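Local coordinates for DNA polymerase III, gamma subunit-related protein (Thermotoga maritima, PDB 2GNO) that probably binds DNA, is related to the clamp-loader subunits of bacterial DNA polymerase III, and has a P-loop NTPase-like domain, at residues A[72-77]-A[111-116]; A[41-46]-A[79-84]; A[20-25]-A[117-122]. All blocks are in the same frame, centred on the assembly; numbering follows the deposited sequence. Where two conformers were deposited one is given.

Contact 1. Residues A[72-77]-A[111-116]; sequences DFLNYS and EYAVIV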
loop_
_atom_site.group_PDB
_atom_site.type_symbol
_atom_site.label_atom_id
_atom_site.label_comp_id
_atom_site.label_asym_id
_atom_site.label_seq_id
_atom_site.Cartn_x
_atom_site.Cartn_y
_atom_site.Cartn_z
ATOM N N ASP A 72 -2.128 23.515 12.659
ATOM C CA ASP A 72 -1.085 24.140 13.500
ATOM C C ASP A 72 0.224 24.225 12.711
ATOM O O ASP A 72 0.891 25.258 12.726
ATOM C CB ASP A 72 -0.846 23.352 14.788
ATOM C CG ASP A 72 0.053 24.114 15.792
ATOM N N PHE A 73 0.551 23.139 11.996
ATOM C CA PHE A 73 1.753 23.045 11.175
ATOM C C PHE A 73 1.728 24.095 10.059
ATOM O O PHE A 73 2.739 24.766 9.830
ATOM C CB PHE A 73 1.881 21.618 10.608
ATOM C CG PHE A 73 3.071 21.402 9.695
ATOM C CD1 PHE A 73 4.339 21.143 10.224
ATOM C CD2 PHE A 73 2.910 21.392 8.323
ATOM C CE1 PHE A 73 5.424 20.922 9.388
ATOM C CE2 PHE A 73 3.983 21.178 7.490
ATOM C CZ PHE A 73 5.245 20.952 8.026
ATOM N N LEU A 74 0.590 24.247 9.379
ATOM C CA LEU A 74 0.474 25.241 8.304
ATOM C C LEU A 74 0.518 26.717 8.756
ATOM O O LEU A 74 0.757 27.585 7.927
ATOM C CB LEU A 74 -0.774 25.015 7.451
ATOM C CG LEU A 74 -0.847 23.772 6.583
ATOM C CD1 LEU A 74 -2.232 23.688 5.953
ATOM C CD2 LEU A 74 0.249 23.765 5.530
ATOM N N ASN A 75 0.302 27.011 10.037
ATOM C CA ASN A 75 0.355 28.414 10.511
ATOM C C ASN A 75 1.736 29.103 10.558
ATOM O O ASN A 75 1.784 30.328 10.736
ATOM C CB ASN A 75 -0.382 28.583 11.857
ATOM C CG ASN A 75 -1.886 28.428 11.727
ATOM O OD1 ASN A 75 -2.462 28.622 10.648
ATOM N ND2 ASN A 75 -2.542 28.106 12.841
ATOM N N TYR A 76 2.812 28.323 10.401
ATOM C CA TYR A 76 4.193 28.803 10.408
ATOM C C TYR A 76 4.835 28.667 9.030
ATOM O O TYR A 76 4.451 27.800 8.247
ATOM C CB TYR A 76 5.021 27.976 11.398
ATOM C CG TYR A 76 4.549 28.067 12.834
ATOM C CD1 TYR A 76 3.595 27.185 13.330
ATOM C CD2 TYR A 76 5.067 29.029 13.696
ATOM C CE1 TYR A 76 3.160 27.266 14.651
ATOM C CE2 TYR A 76 4.641 29.121 15.015
ATOM C CZ TYR A 76 3.691 28.236 15.490
ATOM O OH TYR A 76 3.274 28.329 16.797
ATOM N N SER A 77 5.808 29.533 8.741
ATOM C CA SER A 77 6.531 29.482 7.478
ATOM C C SER A 77 7.556 28.351 7.412
ATOM O O SER A 77 7.982 27.832 8.451
ATOM C CB SER A 77 7.301 30.795 7.268
ATOM O OG SER A 77 6.428 31.898 7.199
ATOM N N GLU A 111 -0.452 31.189 1.488
ATOM C CA GLU A 111 0.288 31.453 0.228
ATOM C C GLU A 111 1.509 30.543 0.018
ATOM O O GLU A 111 1.771 30.098 -1.093
ATOM C CB GLU A 111 0.681 32.945 0.059
ATOM C CG GLU A 111 1.580 33.620 1.151
ATOM C CD GLU A 111 0.879 33.962 2.486
ATOM O OE1 GLU A 111 -0.354 33.778 2.608
ATOM O OE2 GLU A 111 1.576 34.431 3.415
ATOM N N TYR A 112 2.202 30.251 1.115
ATOM C CA TYR A 112 3.385 29.396 1.137
ATOM C C TYR A 112 3.077 27.884 1.306
ATOM O O TYR A 112 4.005 27.109 1.386
ATOM C CB TYR A 112 4.354 29.864 2.259
ATOM C CG TYR A 112 3.722 29.895 3.650
ATOM C CD1 TYR A 112 3.508 28.718 4.387
ATOM C CD2 TYR A 112 3.344 31.106 4.232
ATOM C CE1 TYR A 112 2.914 28.755 5.650
ATOM C CE2 TYR A 112 2.765 31.149 5.484
ATOM C CZ TYR A 112 2.553 29.973 6.189
ATOM O OH TYR A 112 1.972 30.036 7.436
ATOM N N ALA A 113 1.809 27.468 1.331
ATOM C CA ALA A 113 1.441 26.063 1.531
ATOM C C ALA A 113 1.042 25.223 0.305
ATOM O O ALA A 113 0.414 25.694 -0.626
ATOM C CB ALA A 113 0.317 25.990 2.535
ATOM N N VAL A 114 1.409 23.957 0.339
ATOM C CA VAL A 114 1.034 23.001 -0.700
ATOM C C VAL A 114 0.479 21.823 0.072
ATOM O O VAL A 114 1.192 21.247 0.874
ATOM C CB VAL A 114 2.202 22.552 -1.552
ATOM C CG1 VAL A 114 1.726 21.525 -2.599
ATOM C CG2 VAL A 114 2.859 23.756 -2.218
ATOM N N ILE A 115 -0.792 21.494 -0.127
ATOM C CA ILE A 115 -1.394 20.357 0.558
ATOM C C ILE A 115 -1.493 19.281 -0.503
ATOM O O ILE A 115 -2.077 19.521 -1.569
ATOM C CB ILE A 115 -2.763 20.671 1.170
ATOM C CG1 ILE A 115 -2.642 21.841 2.167
ATOM C CG2 ILE A 115 -3.309 19.409 1.841
ATOM C CD1 ILE A 115 -3.990 22.310 2.766
ATOM N N VAL A 116 -0.880 18.123 -0.232
ATOM C CA VAL A 116 -0.855 17.006 -1.169
ATOM C C VAL A 116 -1.612 15.827 -0.568
ATOM O O VAL A 116 -1.099 15.095 0.252
ATOM C CB VAL A 116 0.597 16.559 -1.473
ATOM C CG1 VAL A 116 0.605 15.568 -2.677
ATOM C CG2 VAL A 116 1.454 17.778 -1.800
#

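Contact 2. Residues A[41-46]-A[79-84]; sequences YVEKFP and ELYTRK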
loop_
_atom_site.group_PDB
_atom_site.type_symbol
_atom_site.label_atom_id
_atom_site.label_comp_id
_atom_site.label_asym_id
_atom_site.label_seq_id
_atom_site.Cartn_x
_atom_site.Cartn_y
_atom_site.Cartn_z
ATOM N N TYR A 41 11.258 17.295 -5.355
ATOM C CA TYR A 41 11.283 17.551 -6.785
ATOM C C TYR A 41 11.030 19.038 -7.086
ATOM O O TYR A 41 11.673 19.605 -7.953
ATOM C CB TYR A 41 10.296 16.686 -7.535
ATOM C CG TYR A 41 10.496 16.805 -9.028
ATOM C CD1 TYR A 41 11.427 16.021 -9.681
ATOM C CD2 TYR A 41 9.797 17.758 -9.772
ATOM C CE1 TYR A 41 11.653 16.172 -11.053
ATOM C CE2 TYR A 41 9.999 17.891 -11.128
ATOM C CZ TYR A 41 10.926 17.102 -11.764
ATOM O OH TYR A 41 11.136 17.244 -13.124
ATOM N N VAL A 42 10.106 19.669 -6.368
ATOM C CA VAL A 42 9.834 21.089 -6.582
ATOM C C VAL A 42 10.950 21.977 -6.035
ATOM O O VAL A 42 11.349 22.929 -6.682
ATOM C CB VAL A 42 8.506 21.523 -5.902
ATOM C CG1 VAL A 42 8.268 23.056 -5.982
ATOM C CG2 VAL A 42 7.326 20.796 -6.501
ATOM N N GLU A 43 11.439 21.662 -4.843
ATOM C CA GLU A 43 12.422 22.464 -4.166
ATOM C C GLU A 43 13.874 22.171 -4.504
ATOM O O GLU A 43 14.728 22.992 -4.193
ATOM C CB GLU A 43 12.226 22.304 -2.660
ATOM C CG GLU A 43 10.827 22.676 -2.143
ATOM C CD GLU A 43 10.548 24.171 -2.095
ATOM O OE1 GLU A 43 11.487 24.973 -2.173
ATOM O OE2 GLU A 43 9.369 24.528 -1.935
ATOM N N LYS A 44 14.150 21.014 -5.116
ATOM C CA LYS A 44 15.502 20.592 -5.465
ATOM C C LYS A 44 16.378 20.596 -4.239
ATOM O O LYS A 44 17.522 21.053 -4.279
ATOM C CB LYS A 44 16.112 21.470 -6.576
ATOM C CG LYS A 44 15.245 21.635 -7.813
ATOM C CD LYS A 44 14.866 20.312 -8.415
ATOM C CE LYS A 44 14.060 20.505 -9.656
ATOM N NZ LYS A 44 13.528 19.215 -10.160
ATOM N N PHE A 45 15.813 20.121 -3.136
ATOM C CA PHE A 45 16.514 20.068 -1.874
ATOM C C PHE A 45 15.732 19.055 -1.038
ATOM O O PHE A 45 14.510 19.005 -1.148
ATOM C CB PHE A 45 16.523 21.444 -1.207
ATOM C CG PHE A 45 17.597 21.612 -0.174
ATOM C CD1 PHE A 45 18.878 21.990 -0.562
ATOM C CD2 PHE A 45 17.332 21.427 1.174
ATOM C CE1 PHE A 45 19.889 22.154 0.361
ATOM C CE2 PHE A 45 18.343 21.587 2.110
ATOM C CZ PHE A 45 19.619 21.946 1.709
ATOM N N PRO A 46 16.407 18.242 -0.209
ATOM C CA PRO A 46 15.660 17.266 0.594
ATOM C C PRO A 46 14.846 17.929 1.729
ATOM O O PRO A 46 15.204 19.013 2.172
ATOM C CB PRO A 46 16.753 16.364 1.148
ATOM C CG PRO A 46 17.979 16.799 0.538
ATOM C CD PRO A 46 17.846 18.162 0.078
ATOM N N GLU A 79 11.253 26.701 6.915
ATOM C CA GLU A 79 12.587 27.149 7.299
ATOM C C GLU A 79 13.526 27.274 6.112
ATOM O O GLU A 79 14.076 28.349 5.863
ATOM C CB GLU A 79 13.215 26.191 8.318
ATOM C CG GLU A 79 12.463 26.083 9.637
ATOM C CD GLU A 79 13.184 25.217 10.683
ATOM O OE1 GLU A 79 14.329 24.756 10.436
ATOM O OE2 GLU A 79 12.593 25.008 11.768
ATOM N N LEU A 80 13.701 26.163 5.395
ATOM C CA LEU A 80 14.594 26.065 4.234
ATOM C C LEU A 80 13.883 26.182 2.906
ATOM O O LEU A 80 14.390 26.814 1.967
ATOM C CB LEU A 80 15.281 24.700 4.245
ATOM C CG LEU A 80 16.126 24.352 5.471
ATOM C CD1 LEU A 80 16.569 22.898 5.421
ATOM C CD2 LEU A 80 17.316 25.273 5.576
ATOM N N TYR A 81 12.739 25.516 2.800
ATOM C CA TYR A 81 11.974 25.538 1.578
ATOM C C TYR A 81 11.248 26.858 1.305
ATOM O O TYR A 81 11.029 27.654 2.206
ATOM C CB TYR A 81 10.920 24.411 1.549
ATOM C CG TYR A 81 11.328 22.954 1.355
ATOM C CD1 TYR A 81 12.539 22.590 0.781
ATOM C CD2 TYR A 81 10.349 21.954 1.457
ATOM C CE1 TYR A 81 12.829 21.259 0.512
ATOM C CE2 TYR A 81 10.630 20.629 1.157
ATOM C CZ TYR A 81 11.875 20.293 0.690
ATOM O OH TYR A 81 12.159 18.988 0.388
ATOM N N THR A 82 10.892 27.076 0.040
ATOM C CA THR A 82 10.117 28.251 -0.387
ATOM C C THR A 82 8.680 28.009 0.106
ATOM O O THR A 82 8.039 28.915 0.641
ATOM C CB THR A 82 10.150 28.422 -1.928
ATOM O OG1 THR A 82 11.497 28.658 -2.343
ATOM C CG2 THR A 82 9.302 29.589 -2.390
ATOM N N ARG A 83 8.199 26.768 -0.067
ATOM C CA ARG A 83 6.879 26.347 0.370
ATOM C C ARG A 83 6.904 25.255 1.455
ATOM O O ARG A 83 7.878 24.521 1.605
ATOM C CB ARG A 83 6.069 25.855 -0.834
ATOM C CG ARG A 83 5.756 26.971 -1.817
ATOM C CD ARG A 83 5.011 26.518 -3.060
ATOM N NE ARG A 83 4.626 27.673 -3.875
ATOM C CZ ARG A 83 5.425 28.324 -4.729
ATOM N NH1 ARG A 83 6.690 27.965 -4.937
ATOM N NH2 ARG A 83 4.936 29.378 -5.390
ATOM N N LYS A 84 5.820 25.185 2.224
ATOM C CA LYS A 84 5.610 24.175 3.272
ATOM C C LYS A 84 4.647 23.143 2.654
ATOM O O LYS A 84 3.693 23.517 1.977
ATOM C CB LYS A 84 5.044 24.824 4.524
ATOM C CG LYS A 84 4.579 23.856 5.546
ATOM C CD LYS A 84 4.318 24.496 6.899
ATOM C CE LYS A 84 5.581 24.752 7.656
ATOM N NZ LYS A 84 5.312 25.103 9.073
HETATM O O HOH W 1 12.458 26.925 -4.628
#

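Contact 3. Residues A[20-25]-A[117-122]; sequences SILING and LNTRRW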
loop_
_atom_site.group_PDB
_atom_site.type_symbol
_atom_site.label_atom_id
_atom_site.label_comp_id
_atom_site.label_asym_id
_atom_site.label_seq_id
_atom_site.Cartn_x
_atom_site.Cartn_y
_atom_site.Cartn_z
ATOM N N SER A 20 -4.095 23.025 -3.016
ATOM C CA SER A 20 -4.503 21.737 -2.514
ATOM C C SER A 20 -4.564 20.854 -3.750
ATOM O O SER A 20 -5.239 21.189 -4.722
ATOM C CB SER A 20 -5.836 21.831 -1.792
ATOM O OG SER A 20 -5.658 22.568 -0.594
ATOM N N ILE A 21 -3.823 19.752 -3.724
ATOM C CA ILE A 21 -3.750 18.823 -4.848
ATOM C C ILE A 21 -4.121 17.443 -4.357
ATOM O O ILE A 21 -3.868 17.087 -3.197
ATOM C CB ILE A 21 -2.291 18.774 -5.423
ATOM C CG1 ILE A 21 -1.839 20.165 -5.878
ATOM C CG2 ILE A 21 -2.192 17.761 -6.582
ATOM C CD1 ILE A 21 -0.359 20.254 -6.282
ATOM N N LEU A 22 -4.765 16.680 -5.221
ATOM C CA LEU A 22 -5.130 15.323 -4.916
ATOM C C LEU A 22 -4.459 14.506 -5.979
ATOM O O LEU A 22 -4.743 14.701 -7.181
ATOM C CB LEU A 22 -6.637 15.075 -4.955
ATOM C CG LEU A 22 -7.021 13.622 -4.590
ATOM C CD1 LEU A 22 -6.917 13.363 -3.111
ATOM C CD2 LEU A 22 -8.376 13.369 -5.021
ATOM N N ILE A 23 -3.556 13.621 -5.553
ATOM C CA ILE A 23 -2.855 12.717 -6.460
ATOM C C ILE A 23 -3.680 11.444 -6.442
ATOM O O ILE A 23 -3.814 10.791 -5.398
ATOM C CB ILE A 23 -1.389 12.521 -6.074
ATOM C CG1 ILE A 23 -0.684 13.875 -6.265
ATOM C CG2 ILE A 23 -0.745 11.447 -6.958
ATOM C CD1 ILE A 23 0.714 13.926 -5.879
ATOM N N ASN A 24 -4.199 11.089 -7.620
ATOM C CA ASN A 24 -5.097 9.959 -7.800
ATOM C C ASN A 24 -4.560 8.899 -8.759
ATOM O O ASN A 24 -4.058 9.220 -9.842
ATOM C CB ASN A 24 -6.415 10.553 -8.326
ATOM C CG ASN A 24 -7.559 9.545 -8.436
ATOM O OD1 ASN A 24 -8.374 9.684 -9.330
ATOM N ND2 ASN A 24 -7.631 8.557 -7.533
ATOM N N GLY A 25 -4.651 7.632 -8.381
ATOM C CA GLY A 25 -4.155 6.573 -9.268
ATOM C C GLY A 25 -4.619 5.202 -8.853
ATOM O O GLY A 25 -5.002 5.006 -7.701
ATOM N N LEU A 117 -2.854 15.664 -0.989
ATOM C CA LEU A 117 -3.679 14.577 -0.560
ATOM C C LEU A 117 -3.506 13.491 -1.608
ATOM O O LEU A 117 -3.143 13.788 -2.754
ATOM C CB LEU A 117 -5.147 15.004 -0.574
ATOM C CG LEU A 117 -5.591 16.245 0.203
ATOM C CD1 LEU A 117 -7.098 16.410 0.100
ATOM C CD2 LEU A 117 -5.225 16.137 1.607
ATOM N N ASN A 118 -3.708 12.237 -1.232
ATOM C CA ASN A 118 -3.665 11.149 -2.214
ATOM C C ASN A 118 -4.704 10.083 -1.897
ATOM O O ASN A 118 -5.078 9.856 -0.737
ATOM C CB ASN A 118 -2.253 10.585 -2.486
ATOM C CG ASN A 118 -1.635 9.908 -1.287
ATOM O OD1 ASN A 118 -2.088 8.868 -0.862
ATOM N ND2 ASN A 118 -0.522 10.456 -0.798
ATOM N N THR A 119 -5.185 9.453 -2.955
ATOM C CA THR A 119 -6.216 8.424 -2.855
ATOM C C THR A 119 -6.306 7.711 -4.184
ATOM O O THR A 119 -5.797 8.184 -5.195
ATOM C CB THR A 119 -7.622 9.026 -2.563
ATOM O OG1 THR A 119 -8.568 7.985 -2.301
ATOM C CG2 THR A 119 -8.144 9.882 -3.745
ATOM N N ARG A 120 -6.963 6.571 -4.171
ATOM C CA ARG A 120 -7.177 5.761 -5.372
ATOM C C ARG A 120 -8.678 5.731 -5.736
ATOM O O ARG A 120 -9.060 5.106 -6.718
ATOM C CB ARG A 120 -6.721 4.341 -5.045
ATOM C CG ARG A 120 -5.246 4.204 -4.565
ATOM C CD ARG A 120 -5.011 2.821 -4.017
ATOM N NE ARG A 120 -5.377 1.807 -5.014
ATOM C CZ ARG A 120 -5.618 0.512 -4.767
ATOM N NH1 ARG A 120 -5.576 0.004 -3.528
ATOM N NH2 ARG A 120 -5.946 -0.290 -5.781
ATOM N N ARG A 121 -9.489 6.482 -4.974
ATOM C CA ARG A 121 -10.926 6.497 -5.055
ATOM C C ARG A 121 -11.483 7.942 -5.090
ATOM O O ARG A 121 -12.045 8.402 -4.105
ATOM C CB ARG A 121 -11.382 5.764 -3.770
ATOM C CG ARG A 121 -10.472 4.555 -3.390
ATOM C CD ARG A 121 -10.869 3.780 -2.161
ATOM N NE ARG A 121 -9.852 2.760 -1.851
ATOM C CZ ARG A 121 -9.870 1.935 -0.801
ATOM N NH1 ARG A 121 -10.853 1.976 0.106
ATOM N NH2 ARG A 121 -8.880 1.054 -0.642
ATOM N N TRP A 122 -11.346 8.654 -6.214
ATOM C CA TRP A 122 -11.842 10.059 -6.332
ATOM C C TRP A 122 -13.302 10.307 -5.867
ATOM O O TRP A 122 -13.590 11.289 -5.159
ATOM C CB TRP A 122 -11.634 10.585 -7.763
ATOM C CG TRP A 122 -12.368 11.876 -8.118
ATOM C CD1 TRP A 122 -13.509 11.974 -8.832
ATOM C CD2 TRP A 122 -11.996 13.218 -7.789
ATOM N NE1 TRP A 122 -13.882 13.287 -8.985
ATOM C CE2 TRP A 122 -12.968 14.075 -8.345
ATOM C CE3 TRP A 122 -10.939 13.776 -7.085
ATOM C CZ2 TRP A 122 -12.911 15.471 -8.210
ATOM C CZ3 TRP A 122 -10.876 15.166 -6.937
ATOM C CH2 TRP A 122 -11.863 15.998 -7.500
#

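Contact 1. Residues A[72-77]-A[111-116]
Tyr112 reaches from just before strand 113-119 to the C-terminal part of helix 64-74, and its hydroxyl donates a hydrogen bond to the carbonyl of Leu74. The distance from Tyr112 OH to Leu74 O is 2.8 Å. The hydroxyl sits slightly out of the carbonyl plane. The chi1 of Tyr112 is 57°, which puts CG in the crowded position between the backbone N and the carbonyl carbon. The ring packs against residues 75-77. Leu74 O sits at the ring edge, near its plane. Tyr76 O lies obliquely beside it, 3.2 Å from Tyr112 CE1. One face is covered by Ser77 in a CH-pi contact. Ser77 CA stands 4.3 Å from the centroid of the Tyr112 ring, 16° off the normal and shifted toward the rim. Ser77 OG also lies over a face of the ring, near CE2.

Deeper in, the contact is apolar. Leu74 has CD1 anti to its CA, chi2 174°, and this extended branch reaches Ile115. Its two methyls divide the work. Leu74 CD2 meets Ala113 CB at 3.7 Å, and Leu74 CD1 meets Ile115 CD1 at 3.9 Å. The Leu74 and Ile115 side chains cross at about a right angle. All three of these residues are buried, whereas Asn75, Tyr76 and Ser77 are exposed. The polar bond therefore lies toward the surface side of a hydrophobic patch.

Strand 84-88 borders this patch, since Leu74 also touches Val86. The carbonyls of Phe73 and Tyr76 take Lys84 NZ, while that of Leu74 takes Tyr112 OH. A helix laid over a central parallel strand in this way is typical of the alpha/beta fold of P-loop NTPase-like domains.

Contact 2. Residues A[41-46]-A[79-84]
Glu43, in the last turn of helix 30-43, grips the backbone of Thr82 and Arg83 in the loop that leads into strand 84-88 of the parallel alpha/beta domain. Its carboxylate takes two backbone N-H groups in succession. Thr82 N donates to Glu43 OE1 at 3.1 Å, nearly straight at 173°, and comes from above the carboxylate plane. Arg83 N donates to Glu43 OE2 at 3.1 Å, on the syn side but well out of the carboxylate plane. OE2 also bonds to Tyr85 OH. The chain bends at chi2, -74°, and the carboxylate plane lies 15° from that of the Tyr81 ring.

The packing is tight where Glu43 CG rests over the centre of this ring, in a CH-pi contact 3.4 Å from the centroid. Glu43 CB touches the ring at CE1 and CD1. Asp51 bonds the backbone N-H groups of Leu80 and Tyr81 and so holds the same loop.

The outer side is looser. Phe45 and Leu80 are exposed and meet most closely at Phe45 CE2 and Leu80 CD1, 4.0 Å apart. A water donates to Glu43 OE1 and also bonds to Thr82 OG1. At the edge of the Tyr81 ring, Tyr81 OH donates to Phe45 O at 2.8 Å.

Contact 3. Residues A[20-25]-A[117-122]
Leu22 lays its CD2 methyl against the six-membered ring of Trp122, meeting the edge in plane, with Leu22 CD2 3.3 Å from Trp122 CE3. The other methyl, Leu22 CD1, packs on Leu117 CB at 3.5 Å, and the two leucine side chains cross at about a right angle. Thr119 CG2 touches both methyls of Leu22.

The backbones pair as parallel strands. Leu117 N donates to Ile21 O, Ile23 N to Leu117 O at 2.8 Å, and Thr119 N to Ile23 O. At the Asn24-Thr119 bridge, the end of the pairing, the Asn24 side chain adds a bond. Its ND2 donates to Thr119 O at 3.0 Å and 170°, with that oxygen in the amide plane. The donor stands above the carbonyl plane. Gly25 N adds a weak bond to the same oxygen.

Leu22, Asn24, Leu117 and Thr119 share one face of the sheet. There Thr119 OG1 accepts from Arg121 N in an ST turn and bonds to Glu92. Ile23 and Asn118 lie side by side on the other face. Gly25 O is buried with no hydrogen-bond partner in the model. Other buried polar groups are matched: Asn118 by His89, Asp90 and Ser35, and Asn24 ND2 by Thr119 O, beside an apolar cluster of Leu22, Leu117 and Trp122.

Overall arrangement
All three contacts belong to the parallel-sheet domain. Contacts 1 and 3 share strand 113-119, and Ile115 O probably accepts a hydrogen bond from Ile21 N at 2.8 Å. Their centres are about 18 Å apart. Contacts 1 and 2 are closer, with centres about 12 Å apart, and are joined by the probable bond from Lys84 N to Tyr112 O. Contacts 2 and 3 do not touch; their nearest atoms are about 8 Å apart. The side chain of Ile23 in contact 3 is about 9 Å from a bound sodium ion, while that of Tyr81 in contact 2 is about 14 Å from a bound sodium ion.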